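Local coordinates for esterase E25 (Uncultured bacterium, PDB 4Q05), which probably hydrolyses carboxylic ester bonds, as an alpha/beta-hydrolase esterase of the bacterial hormone-sensitive lipase family that forms a dimer, at residues V114-V119 with F185-H190; I151-I156 with V164-Y169. All blocks are in the same frame, centred on the assembly; numbering follows the deposited sequence.

Contact 1 of 2, residues V114-V119 with F185-H190; sequences VSVYYV and FTVYQH
V187 of helix 179-194 sends one methyl, CG2, against two valines of strand 114-120, packing a helix onto one face of the central sheet of the alpha/beta-hydrolase fold. CG2 of V187 lies 3.7 Å from CB of V114 and equally near CG1 of that residue, so it rests on the body of the side chain and not on a single methyl. It also reaches V116, whose CG1 stands 4.0 Å from CG2 of V187. V114 and V116 are two positions apart and therefore project from the same side of the strand; beta-branched residues suit such a place, being compatible with extended backbone while offering a compact, wholly apolar surface. In V187, CG1 is anti to the backbone N (chi1 170°), which turns CG2 to the N side of the helix residue and toward the strand. The strand and helix segments run at 69° to each other, with axes 9.6 Å apart, so the valine patch stays small.

Around this patch the neighbouring strand 164-168 adds L165 and I167, which touch V116 and V114 respectively and both also meet V187. I111 of the hairpin partner, strand 105-111, also touches V116. T186 forms the outer margin, where a residue with one apolar and one polar branch fits: OG1 is hydrogen-bonded to D182 O, one turn earlier in its own helix, while CG2 packs 3.8 Å from CG2 of V114.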
loop_
_atom_site.group_PDB
_atom_site.type_symbol
_atom_site.label_atom_id
_atom_site.label_comp_id
_atom_site.label_asym_id
_atom_site.label_seq_id
_atom_site.Cartn_x
_atom_site.Cartn_y
_atom_site.Cartn_z
ATOM N N VAL A 114 31.788 -8.957 15.217
ATOM C CA VAL A 114 30.854 -8.013 14.578
ATOM C C VAL A 114 30.407 -6.920 15.553
ATOM O O VAL A 114 29.963 -7.202 16.667
ATOM C CB VAL A 114 29.581 -8.713 14.008
ATOM C CG1 VAL A 114 28.656 -7.682 13.322
ATOM C CG2 VAL A 114 29.956 -9.829 13.032
ATOM N N SER A 115 30.527 -5.673 15.119
ATOM C CA SER A 115 30.039 -4.535 15.893
ATOM C C SER A 115 28.517 -4.612 16.048
ATOM O O SER A 115 27.794 -4.770 15.062
ATOM C CB SER A 115 30.416 -3.237 15.176
ATOM O OG SER A 115 30.026 -2.112 15.936
ATOM N N VAL A 116 28.028 -4.521 17.282
ATOM C CA VAL A 116 26.583 -4.495 17.525
ATOM C C VAL A 116 26.206 -3.447 18.564
ATOM O O VAL A 116 27.049 -2.981 19.318
ATOM C CB VAL A 116 26.049 -5.857 18.010
ATOM C CG1 VAL A 116 26.342 -6.939 16.969
ATOM C CG2 VAL A 116 26.645 -6.220 19.383
ATOM N N TYR A 117 24.929 -3.089 18.605
ATOM C CA TYR A 117 24.433 -2.218 19.656
ATOM C C TYR A 117 23.258 -2.875 20.321
ATOM O O TYR A 117 22.293 -3.263 19.647
ATOM C CB TYR A 117 24.039 -0.848 19.097
ATOM C CG TYR A 117 25.239 -0.052 18.669
ATOM C CD1 TYR A 117 25.937 0.730 19.581
ATOM C CD2 TYR A 117 25.706 -0.120 17.368
ATOM C CE1 TYR A 117 27.061 1.439 19.193
ATOM C CE2 TYR A 117 26.822 0.585 16.976
ATOM C CZ TYR A 117 27.492 1.361 17.888
ATOM O OH TYR A 117 28.606 2.060 17.491
ATOM N N TYR A 118 23.356 -3.021 21.642
ATOM C CA TYR A 118 22.262 -3.526 22.452
ATOM C C TYR A 118 21.379 -2.348 22.815
ATOM O O TYR A 118 21.834 -1.402 23.442
ATOM C CB TYR A 118 22.786 -4.177 23.723
ATOM C CG TYR A 118 23.564 -5.448 23.470
ATOM C CD1 TYR A 118 24.916 -5.403 23.159
ATOM C CD2 TYR A 118 22.944 -6.695 23.543
ATOM C CE1 TYR A 118 25.629 -6.563 22.931
ATOM C CE2 TYR A 118 23.653 -7.858 23.313
ATOM C CZ TYR A 118 24.993 -7.785 23.008
ATOM O OH TYR A 118 25.709 -8.938 22.777
ATOM N N VAL A 119 20.121 -2.419 22.410
ATOM C CA VAL A 119 19.186 -1.308 22.544
ATOM C C VAL A 119 18.038 -1.803 23.403
ATOM O O VAL A 119 17.249 -2.641 22.974
ATOM C CB VAL A 119 18.672 -0.831 21.164
ATOM C CG1 VAL A 119 17.699 0.368 21.310
ATOM C CG2 VAL A 119 19.843 -0.442 20.261
ATOM N N PHE A 185 24.961 -12.653 8.979
ATOM C CA PHE A 185 24.908 -14.102 9.160
ATOM C C PHE A 185 25.654 -14.541 10.424
ATOM O O PHE A 185 25.168 -15.374 11.189
ATOM C CB PHE A 185 25.476 -14.801 7.931
ATOM C CG PHE A 185 25.484 -16.295 8.037
ATOM C CD1 PHE A 185 24.309 -17.013 7.918
ATOM C CD2 PHE A 185 26.666 -16.979 8.252
ATOM C CE1 PHE A 185 24.309 -18.392 8.016
ATOM C CE2 PHE A 185 26.675 -18.360 8.348
ATOM C CZ PHE A 185 25.495 -19.065 8.225
ATOM N N THR A 186 26.830 -13.962 10.646
ATOM C CA THR A 186 27.652 -14.307 11.807
ATOM C C THR A 186 26.901 -14.075 13.103
ATOM O O THR A 186 26.862 -14.938 13.975
ATOM C CB THR A 186 28.958 -13.478 11.822
ATOM O OG1 THR A 186 29.797 -13.898 10.745
ATOM C CG2 THR A 186 29.709 -13.661 13.122
ATOM N N VAL A 187 26.286 -12.904 13.228
ATOM C CA VAL A 187 25.546 -12.594 14.439
ATOM C C VAL A 187 24.340 -13.511 14.579
ATOM O O VAL A 187 24.059 -14.032 15.662
ATOM C CB VAL A 187 25.094 -11.120 14.463
ATOM C CG1 VAL A 187 24.115 -10.882 15.607
ATOM C CG2 VAL A 187 26.297 -10.219 14.599
ATOM N N TYR A 188 23.627 -13.721 13.482
ATOM C CA TYR A 188 22.462 -14.602 13.528
ATOM C C TYR A 188 22.836 -16.023 13.978
ATOM O O TYR A 188 22.184 -16.595 14.852
ATOM C CB TYR A 188 21.763 -14.652 12.170
ATOM C CG TYR A 188 20.463 -15.416 12.196
ATOM C CD1 TYR A 188 19.317 -14.849 12.749
ATOM C CD2 TYR A 188 20.378 -16.700 11.671
ATOM C CE1 TYR A 188 18.122 -15.540 12.783
ATOM C CE2 TYR A 188 19.188 -17.399 11.694
ATOM C CZ TYR A 188 18.060 -16.808 12.247
ATOM O OH TYR A 188 16.865 -17.492 12.278
ATOM N N GLN A 189 23.879 -16.591 13.377
ATOM C CA GLN A 189 24.311 -17.936 13.762
ATOM C C GLN A 189 24.638 -17.998 15.237
ATOM O O GLN A 189 24.254 -18.940 15.929
ATOM C CB GLN A 189 25.524 -18.383 12.946
ATOM C CG GLN A 189 25.166 -18.906 11.565
ATOM C CD GLN A 189 25.738 -20.296 11.288
ATOM O OE1 GLN A 189 26.965 -20.487 11.261
ATOM N NE2 GLN A 189 24.850 -21.276 11.082
ATOM N N HIS A 190 25.352 -16.989 15.725
ATOM C CA HIS A 190 25.693 -16.940 17.137
ATOM C C HIS A 190 24.445 -16.974 17.999
ATOM O O HIS A 190 24.387 -17.697 18.991
ATOM C CB HIS A 190 26.519 -15.700 17.457
ATOM C CG HIS A 190 26.733 -15.481 18.923
ATOM N ND1 HIS A 190 27.720 -16.125 19.635
ATOM C CD2 HIS A 190 26.085 -14.689 19.814
ATOM C CE1 HIS A 190 27.675 -15.743 20.899
ATOM N NE2 HIS A 190 26.693 -14.868 21.033
#

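Contact 2 of 2, residues I151-I156 with V164-Y169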
loop_
_atom_site.group_PDB
_atom_site.type_symbol
_atom_site.label_atom_id
_atom_site.label_comp_id
_atom_site.label_asym_id
_atom_site.label_seq_id
_atom_site.Cartn_x
_atom_site.Cartn_y
_atom_site.Cartn_z
ATOM N N ILE A 151 19.335 4.857 15.360
ATOM C CA ILE A 151 18.086 5.624 15.436
ATOM C C ILE A 151 16.846 4.753 15.254
ATOM O O ILE A 151 15.975 4.704 16.120
ATOM C CB ILE A 151 18.062 6.799 14.447
ATOM C CG1 ILE A 151 19.199 7.766 14.771
ATOM C CG2 ILE A 151 16.716 7.533 14.511
ATOM C CD1 ILE A 151 19.370 8.876 13.752
ATOM N N GLU A 152 16.765 4.031 14.147
ATOM C CA GLU A 152 15.570 3.224 13.919
ATOM C C GLU A 152 15.417 2.114 14.970
ATOM O O GLU A 152 14.298 1.740 15.329
ATOM C CB GLU A 152 15.556 2.640 12.508
ATOM C CG GLU A 152 14.336 1.785 12.214
ATOM C CD GLU A 152 14.360 1.190 10.812
ATOM O OE1 GLU A 152 15.453 0.825 10.318
ATOM O OE2 GLU A 152 13.279 1.081 10.207
ATOM N N ALA A 153 16.544 1.586 15.444
ATOM C CA ALA A 153 16.542 0.558 16.479
ATOM C C ALA A 153 15.944 1.107 17.762
ATOM O O ALA A 153 15.219 0.421 18.475
ATOM C CB ALA A 153 17.963 0.087 16.749
ATOM N N ILE A 154 16.291 2.344 18.071
ATOM C CA ILE A 154 15.753 3.004 19.255
ATOM C C ILE A 154 14.233 3.155 19.124
ATOM O O ILE A 154 13.486 2.905 20.077
ATOM C CB ILE A 154 16.419 4.368 19.444
ATOM C CG1 ILE A 154 17.898 4.179 19.804
ATOM C CG2 ILE A 154 15.689 5.195 20.508
ATOM C CD1 ILE A 154 18.730 5.438 19.596
ATOM N N VAL A 155 13.778 3.535 17.931
ATOM C CA VAL A 155 12.347 3.702 17.689
ATOM C C VAL A 155 11.615 2.376 17.819
ATOM O O VAL A 155 10.579 2.281 18.482
ATOM C CB VAL A 155 12.056 4.257 16.283
ATOM C CG1 VAL A 155 10.568 4.195 16.011
ATOM C CG2 VAL A 155 12.583 5.671 16.139
ATOM N N ILE A 156 12.149 1.345 17.175
ATOM C CA ILE A 156 11.559 0.034 17.283
ATOM C C ILE A 156 11.532 -0.416 18.744
ATOM O O ILE A 156 10.509 -0.887 19.249
ATOM C CB ILE A 156 12.346 -0.983 16.425
ATOM C CG1 ILE A 156 12.193 -0.652 14.933
ATOM C CG2 ILE A 156 11.885 -2.390 16.718
ATOM C CD1 ILE A 156 13.120 -1.472 14.014
ATOM N N VAL A 164 16.174 -4.683 21.262
ATOM C CA VAL A 164 16.729 -4.703 19.933
ATOM C C VAL A 164 18.234 -4.912 19.998
ATOM O O VAL A 164 18.917 -4.372 20.862
ATOM C CB VAL A 164 16.459 -3.380 19.205
ATOM C CG1 VAL A 164 17.104 -3.401 17.836
ATOM C CG2 VAL A 164 14.955 -3.141 19.101
ATOM N N LEU A 165 18.734 -5.720 19.080
ATOM C CA LEU A 165 20.160 -5.867 18.870
ATOM C C LEU A 165 20.435 -5.343 17.461
ATOM O O LEU A 165 20.035 -5.959 16.471
ATOM C CB LEU A 165 20.561 -7.338 18.991
ATOM C CG LEU A 165 22.030 -7.669 18.677
ATOM C CD1 LEU A 165 22.944 -7.012 19.700
ATOM C CD2 LEU A 165 22.238 -9.175 18.667
ATOM N N SER A 166 21.089 -4.191 17.364
ATOM C CA SER A 166 21.330 -3.598 16.055
ATOM C C SER A 166 22.705 -3.977 15.547
ATOM O O SER A 166 23.704 -3.793 16.236
ATOM C CB SER A 166 21.175 -2.075 16.088
ATOM O OG SER A 166 21.144 -1.557 14.766
ATOM N N ILE A 167 22.749 -4.516 14.336
ATOM C CA ILE A 167 24.006 -4.972 13.775
ATOM C C ILE A 167 24.719 -3.878 12.979
ATOM O O ILE A 167 24.220 -3.390 11.973
ATOM C CB ILE A 167 23.802 -6.198 12.884
ATOM C CG1 ILE A 167 23.028 -7.266 13.673
ATOM C CG2 ILE A 167 25.161 -6.681 12.358
ATOM C CD1 ILE A 167 22.693 -8.510 12.885
ATOM N N ASP A 168 25.898 -3.506 13.449
ATOM C CA ASP A 168 26.707 -2.490 12.807
ATOM C C ASP A 168 27.623 -3.208 11.813
ATOM O O ASP A 168 28.828 -3.351 12.021
ATOM C CB ASP A 168 27.495 -1.752 13.884
ATOM C CG ASP A 168 28.480 -0.764 13.320
ATOM O OD1 ASP A 168 28.345 -0.351 12.150
ATOM O OD2 ASP A 168 29.396 -0.390 14.069
ATOM N N TYR A 169 27.020 -3.678 10.733
ATOM C CA TYR A 169 27.717 -4.512 9.778
ATOM C C TYR A 169 28.708 -3.702 8.973
ATOM O O TYR A 169 28.517 -2.502 8.758
ATOM C CB TYR A 169 26.714 -5.199 8.846
ATOM C CG TYR A 169 25.631 -4.277 8.314
ATOM C CD1 TYR A 169 25.860 -3.473 7.207
ATOM C CD2 TYR A 169 24.380 -4.215 8.923
ATOM C CE1 TYR A 169 24.875 -2.633 6.707
ATOM C CE2 TYR A 169 23.378 -3.372 8.431
ATOM C CZ TYR A 169 23.639 -2.586 7.319
ATOM O OH TYR A 169 22.662 -1.764 6.810
#
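I156 N donates to E152 O at 2.9 Å, a regular helical bond that ties I156, which touches strand 164-168 through its side chain, into the turn carrying A153. Both A153 and I156 lie on the side of helix 151-160 that faces the strand, three residues apart. A153 is the point of nearest backbone approach: its CA is 6.3 Å from CA of V164. With nothing beyond CB, alanine lets the helix settle low over the strand, the segment axes coming within 8.7 Å. Its methyl rests on two alternate strand residues, with A153 CB 3.8 Å from V164 CG1 and 3.9 Å from S166 CB.

V164 divides its branches. With chi1 at 177°, it extends CG1 away from its own backbone N to the alanine methyl, while CG2 lies beside that N, 3.6 Å from the carbonyl oxygen A153 O, a van der Waals contact. The same CG2 is 4.0 Å from CG2 of I156, the two side chains crossing at about a right angle. S166 offers mainly its CB; a small residue suits the close fit beneath A153.

E152, beside A153 on the helix, hydrogen-bonds through OE1 to S205 OG and through OE2 to Y335 OH; S205 adjoins S206, the centre of a GxSxG sequence consistent with a nucleophile elbow. Helix 151-160 is the connection of a beta-alpha-beta crossover from strand 132-136 to strand 164-168 and runs nearly antiparallel to the latter (167°). H135 of strand 132-136 touches A153 and S166, while I151 and I154 carry the packing outward to helix 91-102, so helix 151-160 is sandwiched between that helix and the sheet.

Both contacts are buried, apolar helix-on-sheet packing, but contact 2 lies nearer the chain centre (about 10 Å between centres, against 17 Å for contact 1). They share the sheet through antiparallel neighbours, strands 114-120 and 164-168, joined by Y117 O with S166 N at 2.7 Å. Alternate residues of strand 164-168 serve helices on opposite faces of the sheet: V164 and S166 face 151-160, while L165 and I167 join the valine layer under 179-194. Contact 1 uses branched side chains at a steep crossing and has a partly exposed threonine margin; contact 2 combines branched V164 and I156 with the small A153 and S166, the helix running nearly antiparallel to the strand. S115 OG also meets D168 OD2 at 2.6 Å, a probable hydrogen bond.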